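Local coordinates for 2-dehydro-3-deoxy-D-arabinonate dehydratase (Sulfolobus solfataricus, PDB 2Q18), which catalyses the metal-dependent dehydration of 2-dehydro-3-deoxy-D-arabinonate to 2,5-dioxopentanoate in a pentose oxidation pathway, at residues 125-130 with 281-286; 208-213 with 270-275. All blocks are in the same frame, centred on the assembly; numbering follows the deposited sequence.

Interaction 1: 125-130 with 281-286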
ATOM      1  N   VAL A 125     -19.905   3.749  16.469  1.00 23.43           N
ATOM      2  CA  VAL A 125     -20.481   4.779  15.603  1.00 22.95           C
ATOM      3  C   VAL A 125     -20.160   6.145  16.187  1.00 22.89           C
ATOM      4  O   VAL A 125     -19.660   6.242  17.313  1.00 22.62           O
ATOM      5  CB  VAL A 125     -22.021   4.609  15.416  1.00 23.52           C
ATOM      6  CG1 VAL A 125     -22.353   3.206  14.913  1.00 21.65           C
ATOM      7  CG2 VAL A 125     -22.774   4.917  16.702  1.00 21.90           C
ATOM      8  N   GLY A 126     -20.427   7.194  15.415  1.00 22.69           N
ATOM      9  CA  GLY A 126     -20.140   8.551  15.846  1.00 23.23           C
ATOM     10  C   GLY A 126     -21.372   9.434  15.955  1.00 24.16           C
ATOM     11  O   GLY A 126     -22.508   8.963  15.852  1.00 23.28           O
ATOM     12  N   HIS A 127     -21.121  10.715  16.196  1.00 24.34           N
ATOM     13  CA  HIS A 127     -22.146  11.751  16.248  1.00 25.86           C
ATOM     14  C   HIS A 127     -23.046  11.696  15.014  1.00 25.33           C
ATOM     15  O   HIS A 127     -22.561  11.687  13.881  1.00 25.02           O
ATOM     16  CB  HIS A 127     -21.459  13.113  16.363  1.00 25.23           C
ATOM     17  CG  HIS A 127     -22.386  14.247  16.671  1.00 28.48           C
ATOM     18  ND1 HIS A 127     -23.119  14.319  17.837  1.00 27.67           N
ATOM     19  CD2 HIS A 127     -22.671  15.376  15.978  1.00 25.96           C
ATOM     20  CE1 HIS A 127     -23.829  15.433  17.839  1.00 29.52           C
ATOM     21  NE2 HIS A 127     -23.571  16.095  16.724  1.00 28.02           N
ATOM     22  N   GLY A 128     -24.355  11.623  15.244  1.00 25.51           N
ATOM     23  CA  GLY A 128     -25.335  11.654  14.158  1.00 24.58           C
ATOM     24  C   GLY A 128     -25.613  10.309  13.513  1.00 25.34           C
ATOM     25  O   GLY A 128     -26.462  10.205  12.627  1.00 25.59           O
ATOM     26  N   GLU A 129     -24.897   9.277  13.954  1.00 23.42           N
ATOM     27  CA  GLU A 129     -25.082   7.931  13.422  1.00 23.33           C
ATOM     28  C   GLU A 129     -25.868   7.111  14.434  1.00 22.80           C
ATOM     29  O   GLU A 129     -25.938   7.473  15.606  1.00 23.43           O
ATOM     30  CB  GLU A 129     -23.719   7.286  13.113  1.00 23.16           C
ATOM     31  CG  GLU A 129     -22.826   8.173  12.228  1.00 22.93           C
ATOM     32  CD  GLU A 129     -21.418   7.617  12.004  1.00 24.84           C
ATOM     33  OE1 GLU A 129     -20.963   6.759  12.796  1.00 22.42           O
ATOM     34  OE2 GLU A 129     -20.763   8.059  11.032  1.00 23.34           O
ATOM     35  N   ALA A 130     -26.456   6.009  13.986  1.00 22.93           N
ATOM     36  CA  ALA A 130     -27.335   5.219  14.842  1.00 23.96           C
ATOM     37  C   ALA A 130     -26.603   4.216  15.733  1.00 25.05           C
ATOM     38  O   ALA A 130     -25.756   3.447  15.256  1.00 24.63           O
ATOM     39  CB  ALA A 130     -28.388   4.502  13.998  1.00 23.87           C
ATOM     40  N   THR A 281     -21.902  17.803  22.953  1.00 26.66           N
ATOM     41  CA  THR A 281     -23.060  16.931  23.048  1.00 26.81           C
ATOM     42  C   THR A 281     -23.010  15.899  21.934  1.00 26.50           C
ATOM     43  O   THR A 281     -22.978  16.249  20.752  1.00 27.00           O
ATOM     44  CB  THR A 281     -24.394  17.730  22.984  1.00 27.19           C
ATOM     45  OG1 THR A 281     -24.448  18.658  24.076  1.00 27.83           O
ATOM     46  CG2 THR A 281     -25.595  16.794  23.070  1.00 26.58           C
ATOM     47  N   LEU A 282     -22.993  14.630  22.329  1.00 25.77           N
ATOM     48  CA  LEU A 282     -23.035  13.514  21.397  1.00 25.74           C
ATOM     49  C   LEU A 282     -24.487  13.100  21.181  1.00 25.76           C
ATOM     50  O   LEU A 282     -25.201  12.819  22.145  1.00 26.10           O
ATOM     51  CB  LEU A 282     -22.225  12.330  21.953  1.00 24.73           C
ATOM     52  CG  LEU A 282     -22.249  11.004  21.183  1.00 25.35           C
ATOM     53  CD1 LEU A 282     -21.495  11.125  19.859  1.00 22.69           C
ATOM     54  CD2 LEU A 282     -21.657   9.884  22.036  1.00 25.23           C
ATOM     55  N   ILE A 283     -24.909  13.049  19.921  1.00 25.45           N
ATOM     56  CA  ILE A 283     -26.299  12.757  19.577  1.00 25.69           C
ATOM     57  C   ILE A 283     -26.395  11.568  18.628  1.00 25.55           C
ATOM     58  O   ILE A 283     -25.820  11.586  17.539  1.00 26.40           O
ATOM     59  CB  ILE A 283     -27.005  13.999  18.946  1.00 25.53           C
ATOM     60  CG1 ILE A 283     -26.982  15.186  19.915  1.00 25.91           C
ATOM     61  CG2 ILE A 283     -28.437  13.653  18.524  1.00 25.19           C
ATOM     62  CD1 ILE A 283     -27.256  16.542  19.259  1.00 26.16           C
ATOM     63  N   THR A 284     -27.125  10.537  19.041  1.00 25.34           N
ATOM     64  CA  THR A 284     -27.292   9.350  18.213  1.00 25.31           C
ATOM     65  C   THR A 284     -28.741   8.854  18.198  1.00 27.26           C
ATOM     66  O   THR A 284     -29.322   8.593  19.260  1.00 27.27           O
ATOM     67  CB  THR A 284     -26.384   8.178  18.681  1.00 24.90           C
ATOM     68  OG1 THR A 284     -26.757   7.780  20.003  1.00 23.16           O
ATOM     69  CG2 THR A 284     -24.895   8.565  18.661  1.00 24.32           C
ATOM     70  N   PRO A 285     -29.329   8.717  16.995  1.00 28.01           N
ATOM     71  CA  PRO A 285     -30.598   7.992  16.878  1.00 28.34           C
ATOM     72  C   PRO A 285     -30.419   6.512  17.204  1.00 28.97           C
ATOM     73  O   PRO A 285     -29.288   6.010  17.218  1.00 28.41           O
ATOM     74  CB  PRO A 285     -30.987   8.173  15.407  1.00 27.85           C
ATOM     75  CG  PRO A 285     -29.714   8.521  14.704  1.00 28.94           C
ATOM     76  CD  PRO A 285     -28.866   9.250  15.698  1.00 28.36           C
ATOM     77  N   VAL A 286     -31.527   5.830  17.473  1.00 28.29           N
ATOM     78  CA  VAL A 286     -31.503   4.432  17.877  1.00 28.26           C
ATOM     79  C   VAL A 286     -32.193   3.584  16.820  1.00 29.96           C
ATOM     80  O   VAL A 286     -33.247   3.956  16.298  1.00 29.00           O
ATOM     81  CB  VAL A 286     -32.191   4.233  19.256  1.00 28.68           C
ATOM     82  CG1 VAL A 286     -32.214   2.763  19.657  1.00 28.08           C
ATOM     83  CG2 VAL A 286     -31.503   5.063  20.324  1.00 27.38           C
TER
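His-127 turns the ND1 corner of its imidazole to the backbone N-H of Ile-283, which donates a hydrogen bond of 3.0 Å from N to ND1. The donor is slightly tilted from the ring plane, by 20°. CG stands anti to the backbone N (chi1 -170°), on the carbonyl side of the residue; from there the ring's ND1-CE1 edge faces the strand. There CE1 comes within 3.1 Å of Thr-281 O and also packs against CB, CG1 and CD1 of Ile-283. Since ND1 accepts, the ring's proton is expected on NE2, consistent with the hydrogen bond of NE2 to Leu-57 O; Phe-60 meets the ring edge-to-face. Histidine suits the place because it can take one backbone N-H and serve a second backbone group through its other nitrogen. Leu-282 reaches back with a single methyl, CD1, lying 3.7 Å from both N and CA of His-127.

One residue on, Gly-128 N donates to Ile-283 O over 2.7 Å. Gly-128 has positive phi, as expected for the third residue of a type II turn. That turn is closed by Glu-129 N to Gly-126 O, and OE1 of Glu-129 folds back to accept from Gly-126 N, met from above the carboxylate plane; its OE2 pairs with Arg-66. Farther along, Glu-129 O rests 3.2 Å from Thr-284 CB and also meets CD of Pro-285. Ala-130 makes a CA-H...O contact, its CA 3.2 Å from Pro-285 O, and its CB methyl lies beside the same oxygen.

The arrangement is that of a type II beta turn laid against a strand, joined by one side-chain and one backbone bond just before the chain enters strand 131-133, the parallel neighbour of 280-288 in the FAH-family domain.

Interaction 2: 208-213 with 270-275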
ATOM      1  N   ILE A 208     -22.061  15.588  33.434  1.00 33.19           N
ATOM      2  CA  ILE A 208     -22.533  14.667  32.404  1.00 32.43           C
ATOM      3  C   ILE A 208     -24.055  14.655  32.452  1.00 32.87           C
ATOM      4  O   ILE A 208     -24.639  14.421  33.511  1.00 32.77           O
ATOM      5  CB  ILE A 208     -21.986  13.228  32.609  1.00 32.46           C
ATOM      6  CG1 ILE A 208     -20.450  13.231  32.669  1.00 32.06           C
ATOM      7  CG2 ILE A 208     -22.511  12.282  31.513  1.00 30.81           C
ATOM      8  CD1 ILE A 208     -19.827  11.873  32.960  1.00 31.39           C
ATOM      9  N   THR A 209     -24.690  14.924  31.314  1.00 31.88           N
ATOM     10  CA  THR A 209     -26.150  14.925  31.230  1.00 31.56           C
ATOM     11  C   THR A 209     -26.609  13.969  30.141  1.00 31.06           C
ATOM     12  O   THR A 209     -26.141  14.051  29.005  1.00 31.70           O
ATOM     13  CB  THR A 209     -26.706  16.341  30.942  1.00 31.47           C
ATOM     14  OG1 THR A 209     -26.149  17.276  31.875  1.00 32.47           O
ATOM     15  CG2 THR A 209     -28.236  16.366  31.038  1.00 31.19           C
ATOM     16  N   LEU A 210     -27.511  13.059  30.505  1.00 30.07           N
ATOM     17  CA  LEU A 210     -28.157  12.165  29.551  1.00 30.01           C
ATOM     18  C   LEU A 210     -29.611  12.573  29.306  1.00 31.03           C
ATOM     19  O   LEU A 210     -30.353  12.863  30.252  1.00 30.15           O
ATOM     20  CB  LEU A 210     -28.109  10.712  30.043  1.00 29.83           C
ATOM     21  CG  LEU A 210     -28.981   9.667  29.327  1.00 29.15           C
ATOM     22  CD1 LEU A 210     -28.497   9.391  27.904  1.00 28.21           C
ATOM     23  CD2 LEU A 210     -29.062   8.371  30.120  1.00 29.38           C
ATOM     24  N   LYS A 211     -30.000  12.583  28.031  1.00 30.47           N
ATOM     25  CA  LYS A 211     -31.392  12.750  27.629  1.00 31.12           C
ATOM     26  C   LYS A 211     -31.763  11.678  26.619  1.00 30.46           C
ATOM     27  O   LYS A 211     -31.027  11.436  25.655  1.00 30.27           O
ATOM     28  CB  LYS A 211     -31.628  14.132  27.015  1.00 31.57           C
ATOM     29  CG  LYS A 211     -31.649  15.266  28.020  1.00 34.98           C
ATOM     30  CD  LYS A 211     -31.531  16.633  27.352  1.00 42.51           C
ATOM     31  CE  LYS A 211     -32.792  17.015  26.592  1.00 46.50           C
ATOM     32  NZ  LYS A 211     -32.718  18.419  26.082  1.00 51.54           N
ATOM     33  N   ILE A 212     -32.891  11.018  26.861  1.00 29.26           N
ATOM     34  CA  ILE A 212     -33.488  10.131  25.876  1.00 28.52           C
ATOM     35  C   ILE A 212     -34.750  10.816  25.359  1.00 30.01           C
ATOM     36  O   ILE A 212     -35.685  11.080  26.122  1.00 29.99           O
ATOM     37  CB  ILE A 212     -33.817   8.742  26.460  1.00 27.89           C
ATOM     38  CG1 ILE A 212     -32.553   8.105  27.071  1.00 29.03           C
ATOM     39  CG2 ILE A 212     -34.437   7.846  25.381  1.00 24.29           C
ATOM     40  CD1 ILE A 212     -32.807   6.884  27.959  1.00 29.42           C
ATOM     41  N   VAL A 213     -34.757  11.118  24.064  1.00 30.06           N
ATOM     42  CA  VAL A 213     -35.861  11.837  23.437  1.00 29.44           C
ATOM     43  C   VAL A 213     -36.671  10.869  22.586  1.00 30.36           C
ATOM     44  O   VAL A 213     -36.139  10.236  21.667  1.00 30.34           O
ATOM     45  CB  VAL A 213     -35.361  13.044  22.599  1.00 29.89           C
ATOM     46  CG1 VAL A 213     -36.539  13.809  21.983  1.00 29.99           C
ATOM     47  CG2 VAL A 213     -34.522  13.978  23.457  1.00 27.59           C
ATOM     48  N   ASP A 270     -35.645   6.389  18.970  1.00 29.23           N
ATOM     49  CA  ASP A 270     -35.256   7.228  20.113  1.00 28.56           C
ATOM     50  C   ASP A 270     -34.029   8.056  19.746  1.00 28.35           C
ATOM     51  O   ASP A 270     -33.235   7.649  18.897  1.00 27.63           O
ATOM     52  CB  ASP A 270     -34.907   6.383  21.349  1.00 28.99           C
ATOM     53  CG  ASP A 270     -36.135   5.926  22.137  1.00 31.85           C
ATOM     54  OD1 ASP A 270     -37.267   6.382  21.849  1.00 29.46           O
ATOM     55  OD2 ASP A 270     -35.953   5.101  23.060  1.00 27.78           O
ATOM     56  N   ILE A 271     -33.877   9.212  20.385  1.00 27.36           N
ATOM     57  CA  ILE A 271     -32.668  10.010  20.236  1.00 27.97           C
ATOM     58  C   ILE A 271     -31.976  10.088  21.590  1.00 28.53           C
ATOM     59  O   ILE A 271     -32.565  10.542  22.578  1.00 27.55           O
ATOM     60  CB  ILE A 271     -32.944  11.453  19.711  1.00 28.03           C
ATOM     61  CG1 ILE A 271     -33.869  11.459  18.473  1.00 27.09           C
ATOM     62  CG2 ILE A 271     -31.629  12.198  19.457  1.00 27.82           C
ATOM     63  CD1 ILE A 271     -33.375  10.670  17.250  1.00 25.46           C
ATOM     64  N   VAL A 272     -30.725   9.632  21.624  1.00 28.08           N
ATOM     65  CA  VAL A 272     -29.911   9.681  22.831  1.00 27.16           C
ATOM     66  C   VAL A 272     -28.945  10.853  22.725  1.00 27.53           C
ATOM     67  O   VAL A 272     -28.179  10.958  21.762  1.00 27.68           O
ATOM     68  CB  VAL A 272     -29.147   8.347  23.060  1.00 27.19           C
ATOM     69  CG1 VAL A 272     -28.237   8.438  24.285  1.00 27.49           C
ATOM     70  CG2 VAL A 272     -30.126   7.191  23.206  1.00 26.03           C
ATOM     71  N   GLU A 273     -28.998  11.738  23.715  1.00 26.83           N
ATOM     72  CA  GLU A 273     -28.147  12.916  23.744  1.00 28.18           C
ATOM     73  C   GLU A 273     -27.358  12.908  25.035  1.00 27.72           C
ATOM     74  O   GLU A 273     -27.932  12.779  26.118  1.00 27.66           O
ATOM     75  CB  GLU A 273     -28.982  14.197  23.649  1.00 27.53           C
ATOM     76  CG  GLU A 273     -29.985  14.214  22.495  1.00 29.05           C
ATOM     77  CD  GLU A 273     -30.863  15.466  22.479  1.00 32.36           C
ATOM     78  OE1 GLU A 273     -30.762  16.299  23.408  1.00 37.10           O
ATOM     79  OE2 GLU A 273     -31.657  15.617  21.526  1.00 39.00           O
ATOM     80  N   ILE A 274     -26.038  13.030  24.916  1.00 27.22           N
ATOM     81  CA  ILE A 274     -25.155  13.029  26.078  1.00 26.61           C
ATOM     82  C   ILE A 274     -24.246  14.242  26.025  1.00 27.63           C
ATOM     83  O   ILE A 274     -23.503  14.434  25.058  1.00 27.37           O
ATOM     84  CB  ILE A 274     -24.314  11.726  26.191  1.00 26.47           C
ATOM     85  CG1 ILE A 274     -25.230  10.499  26.237  1.00 25.22           C
ATOM     86  CG2 ILE A 274     -23.413  11.775  27.432  1.00 24.66           C
ATOM     87  CD1 ILE A 274     -24.564   9.192  25.843  1.00 24.02           C
ATOM     88  N   THR A 275     -24.323  15.059  27.071  1.00 27.31           N
ATOM     89  CA  THR A 275     -23.538  16.272  27.164  1.00 28.38           C
ATOM     90  C   THR A 275     -22.486  16.119  28.253  1.00 28.55           C
ATOM     91  O   THR A 275     -22.777  15.613  29.339  1.00 28.19           O
ATOM     92  CB  THR A 275     -24.444  17.492  27.469  1.00 28.78           C
ATOM     93  OG1 THR A 275     -25.510  17.541  26.516  1.00 31.28           O
ATOM     94  CG2 THR A 275     -23.658  18.800  27.404  1.00 28.34           C
TER
HETATM   95  O   HOH W   1     -23.701  18.044  31.225  1.00 39.03           O
HETATM   96  O   HOH W   2     -27.569  16.048  26.832  1.00 41.20           O
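Leu-210 sets its CD1 methyl between Val-272 and Ile-274, 3.8 Å from CG1 of each, with the side chains crossing obliquely. With CG anti to the backbone N (chi1 168°), the end of the leucine comes nearer the neighbouring strand than its CB does. This is the tightly packed face: Ile-208, Leu-210, Ile-212, Val-272 and Ile-274 are buried, branched and apolar, and Pro-144 of strand 140-150 packs against Leu-210 and Ile-274. At its end Ile-212 CG2 touches OD2 of Asp-270, whose charge is paired with Arg-214.

The backbones form a regular antiparallel ladder, 169° between strand directions, in a mixed sheet of the FAH-family domain, strand 207-214 lying between 271-276 and 217-225. Thr-209/Thr-275, Lys-211/Glu-273 and Val-213/Ile-271 are its hydrogen-bonded pairs, with six N-H...O bonds.

The other face is partly open to solvent and mixed: Val-213 and Ile-271 pack at one end, while the charged pair and the threonines make looser contacts. A bend at chi3 (71°) leaves Lys-211 CE beside Glu-273 OE1, and NZ makes a long salt bridge to it at 3.9 Å. Two waters border the threonine pair: one joins Thr-209 OG1 to Thr-275 O, the other Thr-275 OG1 to Thr-209 O. Threonine fits here, combining a beta-branched strand former with a hydroxyl for water, and Thr-275 OG1 also bonds Thr-281 OG1.

Overall arrangement
Interactions 1 and 2 have centres 10 Å apart and meet through strands 271-276 and 280-288, which follow each other in the chain and lie side by side in one sheet. Leu-282 N lies 2.8 Å from Ile-274 O, a probable hydrogen bond, and Ile-283 CG2 packs 3.6 Å from Ile-271 CG2. From strand 207-214 the sheet passes through 271-276 to 280-288, against whose far side the 125-130 turn is bonded; along the chain, interaction 2 is nested within the loop closed by interaction 1. Interaction 2 lies nearer the active site: the side chain of Ile-208 is about 6 Å from those of magnesium-binding Glu-145 and substrate-binding Thr-256, whereas that of Leu-282 is about 9 Å from that of Glu-145.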